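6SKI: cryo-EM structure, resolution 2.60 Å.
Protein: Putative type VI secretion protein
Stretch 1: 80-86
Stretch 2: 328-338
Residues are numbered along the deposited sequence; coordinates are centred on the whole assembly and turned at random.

Stretch 1 80-86: DFLKEIN
Stretch 2 328-338: ESLFLSCPEFE

No hydrogen bond joins these two stretches, although they bury 343 Å² between them and no two touching residues are less than 243 positions apart in the chain; the contact is mainly apolar and centres on Phe-331, which gives up 95 Å² to the other stretch. Residues 80-85 are helical, phi/psi near -65/-40, continuing a helix that begins earlier. Backbone hydrogen bonds hold the helical turns: Glu-84 N to Asp-80 O at 2.9 Å, Ile-85 N to Phe-81 O at 3.0 Å and Asn-86 N to Leu-82 O at 3.0 Å. In the second stretch, strand 328-331 is extended, 332-335 forms a loop in which Leu-332 turns to -96/0, and a strand resumes at 336.

The axes of helix 80-85 and strand 328-331 approach to 9.8 Å with N-to-C directions 152° apart, close to antiparallel. The register follows: CA atoms of Phe-81 and Pro-335 are 8.2 Å apart, those of Leu-82 and Phe-331 7.9 Å, and those of Asn-86 and Ser-329 7.0 Å. Alternation along the strand directs CB of Ser-329 and Phe-331 toward the helix, and that of Leu-330 away.

Phe-331 (chi1 -80°, chi2 -46°) meets three helical side chains. Its CE2 lies 3.5 Å from Leu-82 CB, its CE1 3.5 Å from Ile-85 CD1 (m, t), and its CZ 3.8 Å from Phe-81 CG, over one face of the Phe-81 ring. The two rings have centroids 5.1 Å apart and planes at 52°, an oblique pairing. Phe-81 (t, chi2 -2°) also places CD2 4.0 Å from both Pro-335 CB and Phe-337 CZ, the latter side chain having chi1 m and chi2 -95°. These distances fit dispersion and exclusion of water. Leu-82 (t, p) brings CD1 4.1 Å from Ser-329 O, while Asn-86 (chi1 p) packs near Ser-329 (chi1 m).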

# COMPACT_ATOMS: atom_id res chain seq x y z
N ASP A 80 9.53 -26.06 16.82
CA ASP A 80 10.77 -26.81 16.96
C ASP A 80 11.15 -27.51 15.66
O ASP A 80 12.32 -27.53 15.27
CB ASP A 80 10.63 -27.83 18.09
CG ASP A 80 10.89 -27.22 19.45
OD1 ASP A 80 11.07 -25.99 19.53
OD2 ASP A 80 10.91 -27.98 20.45
N PHE A 81 10.16 -28.08 14.97
CA PHE A 81 10.39 -28.71 13.68
C PHE A 81 10.99 -27.72 12.69
O PHE A 81 12.02 -27.99 12.06
CB PHE A 81 9.06 -29.26 13.16
CG PHE A 81 9.18 -30.29 12.08
CD1 PHE A 81 10.41 -30.67 11.58
CD2 PHE A 81 8.05 -30.87 11.55
CE1 PHE A 81 10.50 -31.62 10.59
CE2 PHE A 81 8.13 -31.82 10.56
CZ PHE A 81 9.36 -32.19 10.08
N LEU A 82 10.36 -26.55 12.57
CA LEU A 82 10.86 -25.55 11.63
C LEU A 82 12.25 -25.08 12.01
O LEU A 82 13.12 -24.91 11.14
CB LEU A 82 9.90 -24.37 11.54
CG LEU A 82 10.24 -23.33 10.47
CD1 LEU A 82 9.99 -23.89 9.08
CD2 LEU A 82 9.43 -22.07 10.70
N LYS A 83 12.50 -24.87 13.31
CA LYS A 83 13.83 -24.45 13.74
C LYS A 83 14.88 -25.50 13.40
O LYS A 83 16.01 -25.16 13.06
CB LYS A 83 13.82 -24.15 15.24
CG LYS A 83 13.87 -22.68 15.58
CD LYS A 83 13.45 -22.43 17.01
CE LYS A 83 13.24 -20.95 17.28
NZ LYS A 83 11.89 -20.49 16.85
N GLU A 84 14.51 -26.78 13.50
CA GLU A 84 15.50 -27.82 13.26
C GLU A 84 15.76 -28.03 11.77
O GLU A 84 16.88 -28.38 11.38
CB GLU A 84 15.07 -29.12 13.94
CG GLU A 84 14.31 -30.10 13.08
CD GLU A 84 14.06 -31.40 13.82
OE1 GLU A 84 13.71 -31.34 15.01
OE2 GLU A 84 14.21 -32.47 13.20
N ILE A 85 14.75 -27.83 10.91
CA ILE A 85 15.03 -27.92 9.48
C ILE A 85 15.89 -26.76 9.01
O ILE A 85 16.85 -26.95 8.26
CB ILE A 85 13.74 -28.02 8.64
CG1 ILE A 85 12.72 -28.95 9.28
CG2 ILE A 85 14.06 -28.49 7.24
CD1 ILE A 85 11.52 -29.17 8.41
N ASN A 86 15.57 -25.54 9.44
CA ASN A 86 16.36 -24.38 9.04
C ASN A 86 17.00 -23.68 10.23
O ASN A 86 18.10 -24.03 10.65
CB ASN A 86 15.49 -23.41 8.21
CG ASN A 86 14.47 -22.64 9.04
OD1 ASN A 86 14.48 -22.66 10.27
ND2 ASN A 86 13.58 -21.95 8.35
N GLU A 328 13.60 -19.43 0.64
CA GLU A 328 12.33 -20.04 1.00
C GLU A 328 12.58 -21.42 1.59
O GLU A 328 12.98 -22.34 0.87
CB GLU A 328 11.40 -20.13 -0.21
CG GLU A 328 10.91 -18.78 -0.70
CD GLU A 328 9.89 -18.91 -1.80
OE1 GLU A 328 10.00 -19.84 -2.62
OE2 GLU A 328 8.96 -18.07 -1.86
N SER A 329 12.34 -21.55 2.88
CA SER A 329 12.29 -22.85 3.56
C SER A 329 10.92 -22.90 4.22
O SER A 329 10.73 -22.38 5.32
CB SER A 329 13.42 -22.99 4.58
OG SER A 329 14.67 -22.74 3.97
N LEU A 330 9.96 -23.53 3.54
CA LEU A 330 8.55 -23.32 3.85
C LEU A 330 7.86 -24.65 4.12
O LEU A 330 8.08 -25.63 3.42
CB LEU A 330 7.84 -22.61 2.70
CG LEU A 330 8.54 -21.42 2.07
CD1 LEU A 330 7.84 -21.02 0.79
CD2 LEU A 330 8.60 -20.25 3.03
N PHE A 331 7.01 -24.66 5.15
CA PHE A 331 6.09 -25.77 5.34
C PHE A 331 4.90 -25.56 4.41
O PHE A 331 4.16 -24.58 4.54
CB PHE A 331 5.62 -25.85 6.79
CG PHE A 331 6.60 -26.51 7.71
CD1 PHE A 331 7.22 -27.69 7.34
CD2 PHE A 331 6.89 -25.97 8.94
CE1 PHE A 331 8.11 -28.30 8.19
CE2 PHE A 331 7.78 -26.58 9.79
CZ PHE A 331 8.39 -27.75 9.41
N LEU A 332 4.72 -26.48 3.47
CA LEU A 332 3.61 -26.41 2.54
C LEU A 332 2.44 -27.26 2.99
O LEU A 332 1.41 -27.31 2.32
CB LEU A 332 4.06 -26.82 1.14
CG LEU A 332 5.00 -25.84 0.44
CD1 LEU A 332 5.03 -26.11 -1.05
CD2 LEU A 332 4.59 -24.41 0.72
N SER A 333 2.59 -27.94 4.12
CA SER A 333 1.51 -28.60 4.83
C SER A 333 1.64 -28.25 6.30
O SER A 333 2.73 -27.96 6.79
CB SER A 333 1.55 -30.12 4.64
OG SER A 333 0.51 -30.76 5.35
N CYS A 334 0.52 -28.26 7.00
CA CYS A 334 0.58 -28.03 8.43
C CYS A 334 1.24 -29.24 9.09
O CYS A 334 0.76 -30.37 8.92
CB CYS A 334 -0.81 -27.80 9.01
SG CYS A 334 -0.89 -27.80 10.80
N PRO A 335 2.35 -29.06 9.80
CA PRO A 335 3.04 -30.21 10.39
C PRO A 335 2.14 -30.95 11.37
O PRO A 335 1.48 -30.34 12.21
CB PRO A 335 4.25 -29.58 11.09
CG PRO A 335 4.44 -28.28 10.38
CD PRO A 335 3.05 -27.81 10.11
N GLU A 336 2.12 -32.27 11.25
CA GLU A 336 1.24 -33.10 12.07
C GLU A 336 2.08 -34.07 12.88
O GLU A 336 2.97 -34.74 12.33
CB GLU A 336 0.23 -33.85 11.20
CG GLU A 336 -1.11 -33.16 11.11
CD GLU A 336 -2.12 -33.95 10.31
OE1 GLU A 336 -1.69 -34.81 9.51
OE2 GLU A 336 -3.33 -33.72 10.48
N PHE A 337 1.79 -34.16 14.17
CA PHE A 337 2.56 -34.97 15.10
C PHE A 337 1.67 -36.02 15.74
O PHE A 337 0.49 -35.78 15.99
CB PHE A 337 3.19 -34.11 16.20
CG PHE A 337 4.06 -33.01 15.68
CD1 PHE A 337 5.43 -33.18 15.58
CD2 PHE A 337 3.51 -31.80 15.30
CE1 PHE A 337 6.23 -32.17 15.10
CE2 PHE A 337 4.31 -30.78 14.82
CZ PHE A 337 5.67 -30.97 14.72
N GLU A 338 2.24 -37.20 15.99
CA GLU A 338 1.54 -38.23 16.73
C GLU A 338 2.55 -39.10 17.46
O GLU A 338 3.69 -39.26 17.01
CB GLU A 338 0.65 -39.08 15.82
CG GLU A 338 1.30 -40.30 15.22
CD GLU A 338 0.43 -40.93 14.15
OE1 GLU A 338 -0.44 -40.21 13.61
OE2 GLU A 338 0.59 -42.13 13.87